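PDB 2Z73: rhodopsin from Todarodes pacificus, which senses light through bound retinal, whose isomerization from 11-cis to all-trans activates G-protein signaling to phospholipase C in vision at low light intensity. Local coordinates for residues L214-F217 against F218-N222; I123-M126 against A127-I131; G208-G211 against P212-I215. All coordinates share one frame; numbering follows the deposited sequence.

Contact 1: L214-F217 against F218-N222; sequences LIIF and FCYFN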
loop_
_atom_site.group_PDB
_atom_site.type_symbol
_atom_site.label_atom_id
_atom_site.label_comp_id
_atom_site.label_asym_id
_atom_site.label_seq_id
_atom_site.Cartn_x
_atom_site.Cartn_y
_atom_site.Cartn_z
ATOM N N LEU A 214 1.901 -12.890 -6.284
ATOM C CA LEU A 214 1.694 -14.333 -6.269
ATOM C C LEU A 214 1.242 -14.781 -4.885
ATOM O O LEU A 214 0.304 -15.570 -4.748
ATOM C CB LEU A 214 2.981 -15.054 -6.666
ATOM C CG LEU A 214 3.411 -14.861 -8.125
ATOM C CD1 LEU A 214 4.797 -15.459 -8.341
ATOM C CD2 LEU A 214 2.394 -15.515 -9.049
ATOM N N ILE A 215 1.914 -14.276 -3.858
ATOM C CA ILE A 215 1.552 -14.612 -2.487
ATOM C C ILE A 215 0.098 -14.200 -2.275
ATOM O O ILE A 215 -0.705 -14.968 -1.753
ATOM C CB ILE A 215 2.447 -13.869 -1.482
ATOM C CG1 ILE A 215 3.893 -14.328 -1.641
ATOM C CG2 ILE A 215 1.982 -14.139 -0.073
ATOM C CD1 ILE A 215 4.865 -13.617 -0.722
ATOM N N ILE A 216 -0.236 -12.984 -2.690
ATOM C CA ILE A 216 -1.600 -12.492 -2.552
ATOM C C ILE A 216 -2.591 -13.471 -3.189
ATOM O O ILE A 216 -3.373 -14.103 -2.483
ATOM C CB ILE A 216 -1.751 -11.094 -3.205
ATOM C CG1 ILE A 216 -1.020 -10.050 -2.358
ATOM C CG2 ILE A 216 -3.215 -10.733 -3.342
ATOM C CD1 ILE A 216 -0.751 -8.753 -3.078
ATOM N N PHE A 217 -2.543 -13.607 -4.514
ATOM C CA PHE A 217 -3.441 -14.510 -5.240
ATOM C C PHE A 217 -3.472 -15.924 -4.664
ATOM O O PHE A 217 -4.548 -16.521 -4.530
ATOM C CB PHE A 217 -3.063 -14.568 -6.734
ATOM C CG PHE A 217 -3.746 -15.686 -7.498
ATOM C CD1 PHE A 217 -3.189 -16.962 -7.545
ATOM C CD2 PHE A 217 -4.951 -15.463 -8.159
ATOM C CE1 PHE A 217 -3.816 -17.999 -8.239
ATOM C CE2 PHE A 217 -5.584 -16.499 -8.856
ATOM C CZ PHE A 217 -5.011 -17.768 -8.894
ATOM N N PHE A 218 -2.299 -16.456 -4.334
ATOM C CA PHE A 218 -2.197 -17.799 -3.769
ATOM C C PHE A 218 -2.935 -17.902 -2.445
ATOM O O PHE A 218 -3.418 -18.966 -2.086
ATOM C CB PHE A 218 -0.725 -18.180 -3.570
ATOM C CG PHE A 218 -0.522 -19.471 -2.816
ATOM C CD1 PHE A 218 -0.590 -19.500 -1.427
ATOM C CD2 PHE A 218 -0.263 -20.656 -3.498
ATOM C CE1 PHE A 218 -0.401 -20.689 -0.731
ATOM C CE2 PHE A 218 -0.074 -21.848 -2.811
ATOM C CZ PHE A 218 -0.142 -21.866 -1.426
ATOM N N CYS A 219 -3.010 -16.789 -1.721
ATOM C CA CYS A 219 -3.692 -16.756 -0.431
ATOM C C CYS A 219 -5.186 -16.500 -0.580
ATOM O O CYS A 219 -6.000 -17.156 0.064
ATOM C CB CYS A 219 -3.081 -15.682 0.473
ATOM S SG CYS A 219 -1.504 -16.139 1.229
ATOM N N TYR A 220 -5.547 -15.542 -1.420
ATOM C CA TYR A 220 -6.952 -15.246 -1.598
ATOM C C TYR A 220 -7.635 -16.297 -2.440
ATOM O O TYR A 220 -8.743 -16.723 -2.120
ATOM C CB TYR A 220 -7.136 -13.850 -2.196
ATOM C CG TYR A 220 -6.749 -12.780 -1.201
ATOM C CD1 TYR A 220 -7.390 -12.692 0.034
ATOM C CD2 TYR A 220 -5.693 -11.911 -1.455
ATOM C CE1 TYR A 220 -6.988 -11.775 0.990
ATOM C CE2 TYR A 220 -5.280 -10.988 -0.504
ATOM C CZ TYR A 220 -5.930 -10.927 0.719
ATOM O OH TYR A 220 -5.504 -10.033 1.679
ATOM N N PHE A 221 -6.980 -16.737 -3.508
ATOM C CA PHE A 221 -7.591 -17.767 -4.335
ATOM C C PHE A 221 -7.739 -19.018 -3.479
ATOM O O PHE A 221 -8.587 -19.872 -3.747
ATOM C CB PHE A 221 -6.728 -18.084 -5.553
ATOM C CG PHE A 221 -7.348 -19.093 -6.476
ATOM C CD1 PHE A 221 -8.519 -18.791 -7.166
ATOM C CD2 PHE A 221 -6.778 -20.351 -6.644
ATOM C CE1 PHE A 221 -9.111 -19.725 -8.010
ATOM C CE2 PHE A 221 -7.362 -21.292 -7.485
ATOM C CZ PHE A 221 -8.532 -20.978 -8.171
ATOM N N ASN A 222 -6.909 -19.103 -2.441
ATOM C CA ASN A 222 -6.904 -20.239 -1.524
ATOM C C ASN A 222 -7.999 -20.079 -0.477
ATOM O O ASN A 222 -8.413 -21.043 0.160
ATOM C CB ASN A 222 -5.544 -20.343 -0.835
ATOM C CG ASN A 222 -5.223 -21.750 -0.382
ATOM O OD1 ASN A 222 -6.006 -22.384 0.325
ATOM N ND2 ASN A 222 -4.058 -22.244 -0.784
#
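Phe217 and Phe221, one turn apart on the same helix, lie side by side with their rings pointing the same way. The planes are nearly parallel, only 7° apart, but the centroids stand 4.9 Å from each other and the rings barely overlap. What covers the centre of the Phe217 ring is instead the CB methylene of Phe221, a CH-pi contact 3.8 Å from the ring centroid and 12° off its normal. The outer end of Phe217 in turn lies over the base of the other ring, with its CZ 3.6 Å from CG of Phe221. Both residues hold CG opposite their own backbone N, which sends the two side chains off the helix in the same direction.

Ile216 and Tyr220 meet in another way. The CG2 methyl of Ile216 enters in the plane of the phenol ring, at its edge, 3.3 Å from Tyr220 CD2. In the backbone, Ile216 O accepts twice: Tyr220 N donates a nearly straight bond of 2.8 Å, whereas Cys219 N arrives from above the carbonyl plane.

The phenylalanine pair is on the surface of a transmembrane helix, consistent with exposure to lipid. The other flank is packed: Ile215, Cys219 and Tyr220 touch Ser130 or Ile131 of helix 104-138, while Ile216 and Tyr220 rest on Val267, Ser263 and Ile264 of helix 246-286.

Contact 2: I123-M126 against A127-I131; sequences IMTM and AMISI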
loop_
_atom_site.group_PDB
_atom_site.type_symbol
_atom_site.label_atom_id
_atom_site.label_comp_id
_atom_site.label_asym_id
_atom_site.label_seq_id
_atom_site.Cartn_x
_atom_site.Cartn_y
_atom_site.Cartn_z
ATOM N N ILE A 123 2.907 -3.438 -0.686
ATOM C CA ILE A 123 2.345 -4.675 -1.238
ATOM C C ILE A 123 2.846 -5.898 -0.485
ATOM O O ILE A 123 2.082 -6.829 -0.229
ATOM C CB ILE A 123 2.702 -4.894 -2.716
ATOM C CG1 ILE A 123 3.756 -3.879 -3.154
ATOM C CG2 ILE A 123 1.440 -4.855 -3.562
ATOM C CD1 ILE A 123 4.352 -4.166 -4.507
ATOM N N MET A 124 4.126 -5.912 -0.135
ATOM C CA MET A 124 4.662 -7.064 0.586
ATOM C C MET A 124 4.019 -7.154 1.973
ATOM O O MET A 124 3.812 -8.253 2.505
ATOM C CB MET A 124 6.181 -6.975 0.711
ATOM C CG MET A 124 6.810 -8.268 1.174
ATOM S SD MET A 124 6.193 -9.708 0.260
ATOM C CE MET A 124 7.241 -9.711 -1.166
ATOM N N THR A 125 3.700 -6.000 2.558
ATOM C CA THR A 125 3.060 -6.003 3.860
ATOM C C THR A 125 1.688 -6.600 3.622
ATOM O O THR A 125 1.230 -7.439 4.391
ATOM C CB THR A 125 2.891 -4.584 4.449
ATOM O OG1 THR A 125 4.173 -3.999 4.668
ATOM C CG2 THR A 125 2.150 -4.645 5.776
ATOM N N MET A 126 1.032 -6.162 2.550
ATOM C CA MET A 126 -0.284 -6.692 2.224
ATOM C C MET A 126 -0.154 -8.204 2.036
ATOM O O MET A 126 -1.032 -8.965 2.442
ATOM C CB MET A 126 -0.850 -6.024 0.965
ATOM C CG MET A 126 -1.409 -4.628 1.219
ATOM S SD MET A 126 -2.113 -3.819 -0.247
ATOM C CE MET A 126 -1.443 -2.154 -0.110
ATOM N N ALA A 127 0.958 -8.639 1.448
ATOM C CA ALA A 127 1.184 -10.064 1.248
ATOM C C ALA A 127 1.141 -10.767 2.613
ATOM O O ALA A 127 0.446 -11.773 2.776
ATOM C CB ALA A 127 2.534 -10.293 0.578
ATOM N N MET A 128 1.878 -10.234 3.590
ATOM C CA MET A 128 1.899 -10.812 4.929
ATOM C C MET A 128 0.493 -10.812 5.515
ATOM O O MET A 128 0.128 -11.694 6.304
ATOM C CB MET A 128 2.809 -10.012 5.860
ATOM C CG MET A 128 4.246 -9.935 5.418
ATOM S SD MET A 128 4.900 -11.564 5.040
ATOM C CE MET A 128 5.685 -11.222 3.479
ATOM N N ILE A 129 -0.299 -9.811 5.143
ATOM C CA ILE A 129 -1.652 -9.724 5.647
ATOM C C ILE A 129 -2.510 -10.781 4.976
ATOM O O ILE A 129 -3.397 -11.360 5.602
ATOM C CB ILE A 129 -2.276 -8.348 5.381
ATOM C CG1 ILE A 129 -1.488 -7.266 6.121
ATOM C CG2 ILE A 129 -3.736 -8.347 5.842
ATOM C CD1 ILE A 129 -1.970 -5.844 5.843
ATOM N N SER A 130 -2.237 -11.035 3.700
ATOM C CA SER A 130 -2.991 -12.028 2.946
ATOM C C SER A 130 -2.688 -13.421 3.483
ATOM O O SER A 130 -3.508 -14.336 3.368
ATOM C CB SER A 130 -2.625 -11.965 1.463
ATOM O OG SER A 130 -1.306 -12.435 1.250
ATOM N N ILE A 131 -1.506 -13.576 4.072
ATOM C CA ILE A 131 -1.096 -14.853 4.631
ATOM C C ILE A 131 -1.843 -15.107 5.930
ATOM O O ILE A 131 -2.326 -16.214 6.188
ATOM C CB ILE A 131 0.405 -14.870 4.898
ATOM C CG1 ILE A 131 1.157 -14.733 3.573
ATOM C CG2 ILE A 131 0.794 -16.137 5.604
ATOM C CD1 ILE A 131 2.656 -14.731 3.719
#
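Different first torsions bring the ends of Met124 and Met128 together on one side of the helix. Met124 sets CG opposite its backbone N (chi1 -167°), whereas Met128 places CG opposite its carbonyl carbon (chi1 -60°). Both chains then bend at chi2 and chi3, so the thioethers meet at a slant, with Met124 SD 3.6 Å from the terminal methyl CE of Met128. The same sulfur lies 3.7 Å from Ala127 CB, giving it two methyl neighbours. Met128 CE also comes within 3.6 Å of Met124 O, which is engaged by Met128 N in a helical bond of 3.0 Å.

On another side Ile129 lays its CG1 3.2 Å from Thr125 O, while Ile129 N donates to that same oxygen. Thr125 turns its hydroxyl back along the helix to Met121 O. Helix 149-167 packs on the methionines through Trp162, Phe158 and Val159, and Met124 also touches Pro212 of helix 195-224. With only an alanine in place of Met128, the Met124 sulfur would probably lose one of its two methyl neighbours, and a gap is likely to open against Phe158 and Val159.

All the touching residues are buried, and the cohesion between side chains here is apolar. The backbone carbonyls of residues 123 to 126 are each engaged by an amide one turn on, and the Thr125 hydroxyl by Met121 O, so the chemistry suits a helix in the membrane interior.

Contact 3: G208-G211 against P212-I215; sequences GFFG and PILI. With RET (retinal), chain D.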
loop_
_atom_site.group_PDB
_atom_site.type_symbol
_atom_site.label_atom_id
_atom_site.label_comp_id
_atom_site.label_asym_id
_atom_site.label_seq_id
_atom_site.Cartn_x
_atom_site.Cartn_y
_atom_site.Cartn_z
ATOM N N GLY A 208 10.057 -7.291 -6.852
ATOM C CA GLY A 208 9.337 -6.318 -6.059
ATOM C C GLY A 208 7.835 -6.305 -6.243
ATOM O O GLY A 208 7.093 -6.176 -5.271
ATOM N N PHE A 209 7.376 -6.446 -7.481
ATOM C CA PHE A 209 5.950 -6.404 -7.776
ATOM C C PHE A 209 5.267 -7.769 -7.930
ATOM O O PHE A 209 4.482 -8.171 -7.066
ATOM C CB PHE A 209 5.739 -5.549 -9.027
ATOM C CG PHE A 209 4.305 -5.183 -9.290
ATOM C CD1 PHE A 209 3.417 -4.969 -8.239
ATOM C CD2 PHE A 209 3.855 -4.996 -10.594
ATOM C CE1 PHE A 209 2.103 -4.573 -8.488
ATOM C CE2 PHE A 209 2.544 -4.601 -10.849
ATOM C CZ PHE A 209 1.668 -4.388 -9.794
ATOM N N PHE A 210 5.556 -8.483 -9.015
ATOM C CA PHE A 210 4.936 -9.787 -9.245
ATOM C C PHE A 210 5.064 -10.729 -8.052
ATOM O O PHE A 210 4.151 -11.492 -7.750
ATOM C CB PHE A 210 5.541 -10.462 -10.481
ATOM C CG PHE A 210 5.409 -9.650 -11.741
ATOM C CD1 PHE A 210 4.225 -8.974 -12.027
ATOM C CD2 PHE A 210 6.455 -9.582 -12.657
ATOM C CE1 PHE A 210 4.084 -8.245 -13.203
ATOM C CE2 PHE A 210 6.322 -8.856 -13.837
ATOM C CZ PHE A 210 5.133 -8.187 -14.109
ATOM N N GLY A 211 6.203 -10.670 -7.377
ATOM C CA GLY A 211 6.424 -11.531 -6.234
ATOM C C GLY A 211 5.276 -11.556 -5.249
ATOM O O GLY A 211 4.526 -12.531 -5.208
ATOM N N PRO A 212 5.111 -10.497 -4.439
ATOM C CA PRO A 212 4.038 -10.404 -3.444
ATOM C C PRO A 212 2.658 -10.631 -4.050
ATOM O O PRO A 212 1.726 -11.060 -3.372
ATOM C CB PRO A 212 4.214 -8.995 -2.876
ATOM C CG PRO A 212 4.853 -8.240 -4.018
ATOM C CD PRO A 212 5.864 -9.235 -4.516
ATOM N N ILE A 213 2.529 -10.347 -5.336
ATOM C CA ILE A 213 1.261 -10.564 -6.007
ATOM C C ILE A 213 0.921 -12.051 -5.963
ATOM O O ILE A 213 -0.202 -12.433 -5.637
ATOM C CB ILE A 213 1.315 -10.098 -7.466
ATOM C CG1 ILE A 213 1.383 -8.566 -7.508
ATOM C CG2 ILE A 213 0.122 -10.640 -8.220
ATOM C CD1 ILE A 213 1.222 -7.954 -8.887
ATOM N N LEU A 214 1.901 -12.890 -6.284
ATOM C CA LEU A 214 1.694 -14.333 -6.269
ATOM C C LEU A 214 1.242 -14.781 -4.885
ATOM O O LEU A 214 0.304 -15.570 -4.748
ATOM C CB LEU A 214 2.981 -15.054 -6.666
ATOM C CG LEU A 214 3.411 -14.861 -8.125
ATOM C CD1 LEU A 214 4.797 -15.459 -8.341
ATOM C CD2 LEU A 214 2.394 -15.515 -9.049
ATOM N N ILE A 215 1.914 -14.276 -3.858
ATOM C CA ILE A 215 1.552 -14.612 -2.487
ATOM C C ILE A 215 0.098 -14.200 -2.275
ATOM O O ILE A 215 -0.705 -14.968 -1.753
ATOM C CB ILE A 215 2.447 -13.869 -1.482
ATOM C CG1 ILE A 215 3.893 -14.328 -1.641
ATOM C CG2 ILE A 215 1.982 -14.139 -0.073
ATOM C CD1 ILE A 215 4.865 -13.617 -0.722
HETATM C C1 RET D . 6.886 -0.950 -10.272
HETATM C C2 RET D . 5.555 -1.711 -10.533
HETATM C C3 RET D . 4.392 -1.329 -9.634
HETATM C C4 RET D . 4.759 -1.362 -8.140
HETATM C C5 RET D . 6.074 -0.644 -7.835
HETATM C C6 RET D . 7.048 -0.443 -8.781
HETATM C C7 RET D . 8.348 0.286 -8.470
HETATM C C8 RET D . 8.454 1.666 -8.235
HETATM C C9 RET D . 9.590 2.517 -7.856
HETATM C C10 RET D . 9.253 3.804 -7.705
HETATM C C11 RET D . 10.027 4.951 -7.284
HETATM C C12 RET D . 9.609 6.247 -7.154
HETATM C C13 RET D . 8.336 6.997 -7.488
HETATM C C14 RET D . 8.207 8.312 -7.138
HETATM C C15 RET D . 7.015 9.114 -7.441
HETATM C C16 RET D . 8.060 -1.849 -10.662
HETATM C C17 RET D . 6.901 0.231 -11.296
HETATM C C18 RET D . 6.103 -0.217 -6.391
HETATM C C19 RET D . 10.965 1.919 -7.633
HETATM C C20 RET D . 7.235 6.206 -8.229
#
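The Phe209 ring is sandwiched between Ile213, one turn further along the helix, and the retinal. Over the centre of one face sits C3 of the retinal's six-membered ring, 3.7 Å above the plane, and the closest approach to the ligand is from Phe209 CD2 to retinal C2, also 3.7 Å. On the opposite face the CD1 methyl of Ile213 lies toward the rim, 3.5 Å from Phe209 CE1, in a CH-pi contact 18° off the ring normal. The same methyl also approaches the edge of the Phe210 ring, at a looser 4.5 Å from Phe210 CD1. Ile213 therefore serves two rings, one by its face and one by its edge. Its extended chain (chi2 -171°) carries CD1 out to them.

The backbone that carries these side chains is irregular. A wider, pi-type turn spans residues 208 to 210, and Pro212, whose N has no hydrogen to donate, breaks the bonding pattern and marks a kink. Its CG sits 3.1 Å from Phe209 O and 3.3 Å from Gly208 O, where an unbroken helix would bring an amide to the carbonyl of Gly208. The next bond, from Ile213 N to Phe209 O, is weak at 3.4 Å; the bond from Leu214 N to Phe210 O, at 3.0 Å, is a normal one, but Ile215 N to Gly211 O is weak again.

Phe209 also touches Ile123, Phe270, Leu271 and Ser275 of neighbouring helices. A proline-kinked fifth transmembrane helix is a hallmark of rhodopsin-family receptors, and here the turn before the proline contributes Phe209 to the wall of the retinal pocket, against the ionone ring.

In the fold
Contact 2 comes first along the chain, on helix 104-138; contacts 3 and 1 follow on helix 195-224. Each joins consecutive turns of one helix, so none closes a long loop. Contacts 3 and 1 overlap at Leu214 and Ile215, running from the retinal pocket toward the cytoplasmic end of transmembrane helix 5. Contact 2 faces both across the interface with helix 3. At its start Ile123 CD1 lies 3.9 Å from Phe209 CD1 and Met124 CE 3.5 Å from Pro212 CB; at its end Ser130 CB lies 3.4 Å from Tyr220 CE2. Their centres are about 10 Å apart in every pairing, all within the seven-helix bundle.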